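PDB 5UYT: Ice-binding protein from Flavobacteriaceae bacterium, which probably binds to the surface of ice crystals and so hinders their growth, as a secreted two-domain antifreeze protein. Local coordinates for residues T234-T239 with S410-N415; D372-T377 with I391-V396. All coordinates share one frame; numbering follows the deposited sequence. Where two conformers were deposited one is given.

Contact 1: T234-T239 with S410-N415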
loop_
_atom_site.group_PDB
_atom_site.type_symbol
_atom_site.label_atom_id
_atom_site.label_comp_id
_atom_site.label_asym_id
_atom_site.label_seq_id
_atom_site.Cartn_x
_atom_site.Cartn_y
_atom_site.Cartn_z
ATOM N N THR A 234 17.619 27.528 8.945
ATOM C CA THR A 234 18.722 27.505 9.919
ATOM C C THR A 234 19.125 26.072 10.167
ATOM O O THR A 234 18.290 25.259 10.570
ATOM C CB THR A 234 18.297 28.096 11.260
ATOM O OG1 THR A 234 17.851 29.439 11.034
ATOM C CG2 THR A 234 19.541 28.197 12.187
ATOM N N ASN A 235 20.392 25.762 9.931
ATOM C CA ASN A 235 20.925 24.469 10.343
ATOM C C ASN A 235 21.765 24.594 11.608
ATOM O O ASN A 235 22.435 25.616 11.815
ATOM C CB ASN A 235 21.824 23.857 9.251
ATOM C CG ASN A 235 22.419 22.507 9.674
ATOM O OD1 ASN A 235 21.702 21.473 9.789
ATOM N ND2 ASN A 235 23.734 22.504 9.978
ATOM N N ALA A 236 21.709 23.572 12.445
ATOM C CA ALA A 236 22.650 23.421 13.581
ATOM C C ALA A 236 23.256 22.041 13.542
ATOM O O ALA A 236 22.671 21.116 12.946
ATOM C CB ALA A 236 21.934 23.607 14.906
ATOM N N GLY A 237 24.413 21.901 14.201
ATOM C CA GLY A 237 25.109 20.608 14.235
ATOM C C GLY A 237 25.793 20.322 12.895
ATOM O O GLY A 237 25.917 21.199 12.024
ATOM N N ILE A 238 26.228 19.084 12.765
ATOM C CA ILE A 238 26.969 18.587 11.593
ATOM C C ILE A 238 25.986 17.963 10.594
ATOM O O ILE A 238 25.409 16.882 10.832
ATOM C CB ILE A 238 28.066 17.564 12.037
ATOM C CG1 ILE A 238 29.076 18.209 13.035
ATOM C CG2 ILE A 238 28.759 16.972 10.802
ATOM C CD1 ILE A 238 29.841 19.414 12.479
ATOM N N THR A 239 25.833 18.649 9.470
ATOM C CA THR A 239 24.820 18.284 8.483
ATOM C C THR A 239 25.510 18.185 7.154
ATOM O O THR A 239 26.395 19.028 6.848
ATOM C CB THR A 239 23.737 19.376 8.470
ATOM O OG1 THR A 239 22.913 19.178 9.623
ATOM C CG2 THR A 239 22.886 19.326 7.201
ATOM N N SER A 410 14.111 24.518 10.250
ATOM C CA SER A 410 15.219 24.342 11.173
ATOM C C SER A 410 15.667 22.908 11.061
ATOM O O SER A 410 14.828 22.001 11.180
ATOM C CB SER A 410 14.800 24.644 12.612
ATOM O OG SER A 410 14.234 25.946 12.702
ATOM N N THR A 411 16.961 22.704 10.817
ATOM C CA THR A 411 17.491 21.358 10.668
ATOM C C THR A 411 18.580 21.142 11.720
ATOM O O THR A 411 19.278 22.113 12.123
ATOM C CB THR A 411 18.082 21.105 9.248
ATOM O OG1 THR A 411 19.159 22.029 8.990
ATOM C CG2 THR A 411 16.966 21.377 8.180
ATOM N N PHE A 412 18.750 19.878 12.126
ATOM C CA PHE A 412 19.678 19.537 13.193
ATOM C C PHE A 412 20.446 18.261 12.804
ATOM O O PHE A 412 19.876 17.163 12.858
ATOM C CB PHE A 412 18.893 19.310 14.513
ATOM C CG PHE A 412 18.192 20.539 15.012
ATOM C CD1 PHE A 412 18.832 21.429 15.878
ATOM C CD2 PHE A 412 16.888 20.820 14.634
ATOM C CE1 PHE A 412 18.194 22.587 16.347
ATOM C CE2 PHE A 412 16.255 21.980 15.082
ATOM C CZ PHE A 412 16.899 22.872 15.949
ATOM N N GLY A 413 21.713 18.388 12.381
ATOM C CA GLY A 413 22.542 17.196 12.235
ATOM C C GLY A 413 21.923 16.155 11.310
ATOM O O GLY A 413 21.863 14.960 11.665
ATOM N N ILE A 414 21.561 16.578 10.106
ATOM C CA ILE A 414 20.842 15.700 9.150
ATOM C C ILE A 414 21.737 15.351 7.955
ATOM O O ILE A 414 22.815 15.948 7.773
ATOM C CB ILE A 414 19.519 16.333 8.649
ATOM C CG1 ILE A 414 19.770 17.507 7.683
ATOM C CG2 ILE A 414 18.627 16.790 9.827
ATOM C CD1 ILE A 414 18.452 17.959 7.006
ATOM N N ASN A 415 21.290 14.374 7.163
ATOM C CA ASN A 415 21.964 14.029 5.912
ATOM C C ASN A 415 20.890 13.959 4.839
ATOM O O ASN A 415 20.001 13.101 4.904
ATOM C CB ASN A 415 22.747 12.730 6.045
ATOM C CG ASN A 415 23.675 12.491 4.855
ATOM O OD1 ASN A 415 24.916 12.301 5.001
ATOM N ND2 ASN A 415 23.106 12.510 3.702
HETATM O O HOH W 1 18.434 24.615 13.414
HETATM O O HOH W 2 14.706 28.735 10.842
#
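Thr234 to Ala236 pair in parallel with Ser410 to Phe412, the two short strand axes 4.7 Å apart and inclined by 16°, through the backbone bonds Thr411 N to Thr234 O, Ala236 N to Thr411 O and Gly413 N to Ala236 O. The inward face carries Asn235 and Thr411, whose side chains cross at about a right angle. Thr411 OG1, set between its backbone N and carbonyl carbon (chi1 60°), donates to Asn235 OD1 at 2.7 Å, in the amide plane and on a lone pair. Thr239 OG1 donates to the same OD1 at 2.6 Å, tilted 20° from that plane, while Asn235 ND2 bonds to Gly254 O, just after the neighbouring strand 252-253. Two hydroxyls thus grip one buried amide oxygen. Thr239 OG1 in turn accepts from Ile414 N at 3.0 Å, which ties the chain after one strand to the chain after the other. Beside it, Thr239 CG2 packs on Ile414 CG1 at 3.6 Å, the two side chains pointing the same way. On the other face Ala236 CB lies 3.9 Å from Phe412 CD1, and water 1 donates to both Thr234 O and Thr411 O. Parallel strands stacked in register from coil to coil are characteristic of a right-handed beta-helix, here the second ice-binding-like domain, with buried side-chain hydrogen bonds joining the coils where the strands end.

Contact 2: D372-T377 with I391-V396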
loop_
_atom_site.group_PDB
_atom_site.type_symbol
_atom_site.label_atom_id
_atom_site.label_comp_id
_atom_site.label_asym_id
_atom_site.label_seq_id
_atom_site.Cartn_x
_atom_site.Cartn_y
_atom_site.Cartn_z
ATOM N N ASP A 372 7.267 17.955 10.637
ATOM C CA ASP A 372 8.261 17.718 11.693
ATOM C C ASP A 372 8.730 16.280 11.558
ATOM O O ASP A 372 7.922 15.335 11.709
ATOM C CB ASP A 372 7.630 17.964 13.048
ATOM C CG ASP A 372 8.637 17.873 14.183
ATOM O OD1 ASP A 372 9.592 17.083 14.080
ATOM O OD2 ASP A 372 8.454 18.604 15.183
ATOM N N LEU A 373 9.984 16.104 11.173
ATOM C CA LEU A 373 10.553 14.741 11.019
ATOM C C LEU A 373 11.345 14.461 12.275
ATOM O O LEU A 373 12.296 15.196 12.570
ATOM C CB LEU A 373 11.444 14.633 9.754
ATOM C CG LEU A 373 10.649 14.960 8.465
ATOM C CD1 LEU A 373 11.605 14.728 7.310
ATOM C CD2 LEU A 373 9.399 14.063 8.314
ATOM N N ASN A 374 10.878 13.507 13.085
ATOM C CA ASN A 374 11.480 13.272 14.426
ATOM C C ASN A 374 12.840 12.546 14.324
ATOM O O ASN A 374 13.187 12.036 13.249
ATOM C CB ASN A 374 10.471 12.463 15.261
ATOM C CG ASN A 374 10.507 12.817 16.727
ATOM O OD1 ASN A 374 11.509 13.326 17.234
ATOM N ND2 ASN A 374 9.413 12.505 17.443
ATOM N N ASP A 375 13.616 12.519 15.430
ATOM C CA ASP A 375 15.019 12.048 15.416
ATOM C C ASP A 375 15.161 10.698 14.701
ATOM O O ASP A 375 14.400 9.755 14.964
ATOM C CB ASP A 375 15.579 11.832 16.825
ATOM C CG ASP A 375 15.436 13.045 17.761
ATOM O OD1 ASP A 375 14.717 14.022 17.473
ATOM O OD2 ASP A 375 16.071 12.967 18.847
ATOM N N TYR A 376 16.169 10.595 13.854
ATOM C CA TYR A 376 16.548 9.313 13.217
ATOM C C TYR A 376 15.459 8.743 12.312
ATOM O O TYR A 376 15.451 7.553 11.995
ATOM C CB TYR A 376 17.138 8.292 14.256
ATOM C CG TYR A 376 18.440 8.813 14.765
ATOM C CD1 TYR A 376 19.578 8.709 13.979
ATOM C CD2 TYR A 376 18.503 9.549 15.959
ATOM C CE1 TYR A 376 20.784 9.241 14.400
ATOM C CE2 TYR A 376 19.724 10.105 16.396
ATOM C CZ TYR A 376 20.833 9.968 15.591
ATOM O OH TYR A 376 22.044 10.519 15.990
ATOM N N THR A 377 14.596 9.611 11.822
ATOM C CA THR A 377 13.639 9.205 10.765
ATOM C C THR A 377 14.359 9.045 9.417
ATOM O O THR A 377 15.276 9.801 9.119
ATOM C CB THR A 377 12.507 10.219 10.693
ATOM O OG1 THR A 377 11.738 10.075 11.915
ATOM C CG2 THR A 377 11.631 9.996 9.455
ATOM N N ILE A 391 10.581 21.348 10.965
ATOM C CA ILE A 391 11.704 20.940 11.827
ATOM C C ILE A 391 12.193 19.585 11.360
ATOM O O ILE A 391 11.385 18.651 11.205
ATOM C CB ILE A 391 11.276 20.823 13.306
ATOM C CG1 ILE A 391 10.737 22.153 13.793
ATOM C CG2 ILE A 391 12.465 20.351 14.181
ATOM C CD1 ILE A 391 10.112 22.068 15.186
ATOM N N ILE A 392 13.500 19.461 11.141
ATOM C CA ILE A 392 14.080 18.174 10.766
ATOM C C ILE A 392 15.132 17.871 11.822
ATOM O O ILE A 392 16.158 18.565 11.941
ATOM C CB ILE A 392 14.705 18.161 9.364
ATOM C CG1 ILE A 392 13.787 18.854 8.343
ATOM C CG2 ILE A 392 14.988 16.706 8.960
ATOM C CD1 ILE A 392 14.345 18.919 6.941
ATOM N N ASN A 393 14.809 16.872 12.642
ATOM C CA ASN A 393 15.560 16.609 13.889
ATOM C C ASN A 393 16.806 15.775 13.729
ATOM O O ASN A 393 17.081 15.244 12.651
ATOM C CB ASN A 393 14.579 15.948 14.920
ATOM C CG ASN A 393 13.578 16.955 15.505
ATOM O OD1 ASN A 393 13.959 17.824 16.328
ATOM N ND2 ASN A 393 12.310 16.889 15.054
ATOM N N THR A 394 17.576 15.687 14.814
ATOM C CA THR A 394 18.866 15.015 14.800
ATOM C C THR A 394 18.860 13.680 14.043
ATOM O O THR A 394 18.063 12.803 14.344
ATOM C CB THR A 394 19.260 14.713 16.243
ATOM O OG1 THR A 394 19.344 15.969 16.966
ATOM C CG2 THR A 394 20.640 13.987 16.285
ATOM N N GLY A 395 19.783 13.523 13.094
ATOM C CA GLY A 395 20.056 12.215 12.568
ATOM C C GLY A 395 19.117 11.816 11.437
ATOM O O GLY A 395 19.297 10.750 10.859
ATOM N N VAL A 396 18.144 12.667 11.105
ATOM C CA VAL A 396 17.214 12.338 10.010
ATOM C C VAL A 396 18.013 12.155 8.712
ATOM O O VAL A 396 18.970 12.935 8.458
ATOM C CB VAL A 396 16.156 13.448 9.860
ATOM C CG1 VAL A 396 15.414 13.293 8.509
ATOM C CG2 VAL A 396 15.140 13.353 10.996
HETATM O O HOH W 3 10.221 18.327 17.003
HETATM O O HOH W 4 18.052 8.413 10.079
#
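Successive coils of the right-handed beta-solenoid stack here, each leaving its strand through a type II beta turn, Asn374 to Thr377 after one and Asn393 to Val396 after the next. Asp372 and Leu373 pair in parallel with Ile391 and Ile392, Leu373 N donating to Ile391 O. Where the strands end, Asn393 takes over: its backbone N and its ND2 both donate to Leu373 O, each at 3.0 Å. The backbone N meets the carbonyl almost head-on, whereas ND2 stands 49° out of the carbonyl plane. CG of Asn393 lies anti to its carbonyl carbon (chi1 -74°), and from there the amide reaches back over the Leu373 carbonyl. ND2 also lies 2.9 Å from Asp372 OD1, and water 3 joins it to the other carboxylate oxygen, OD2.

On the interior side Leu373 CB packs against Ile392 CG2 and Val396 CG2, extending the hydrophobic core. The turns stack as well: Tyr376 N donates to Thr394 O at 3.0 Å, and Val396 CG2 sits 3.3 Å from Asn374 O. Within the first turn, Thr377 OG1 and Thr377 N both donate to Asn374 O from the same face of its plane, and Thr377 OG1 is further bonded to Thr346 OG1 of the preceding coil. The Tyr376 ring lies alongside Thr394, with Thr394 CG2 3.8 Å from its OH. One face of the ring lies over Gly395, whose CA makes a CH-pi contact 3.9 Å from the ring centroid and 23° off the normal.

In the fold
Contacts 1 and 2 belong to one parallel sheet on one side of the second ice-binding-like domain and are separated by the pairing of 390-392 with 409-412, their centres about 9 Å apart. Strands 371-373, 390-392, 409-412 and 233-236 follow one another across it, so 391-396 of contact 2 borders 410-415 of contact 1. Ile392 N lies 2.9 Å from Ser410 O and Gly395 N 2.9 Å from Gly413 O, both probable hydrogen bonds, which carry the stacking from strands into turns. Ile414 packs its CG2 3.6 Å from Asn393 O. In sequence the coils of contact 2 are adjacent, whereas contact 1 brings an early strand of the domain beside its last coil.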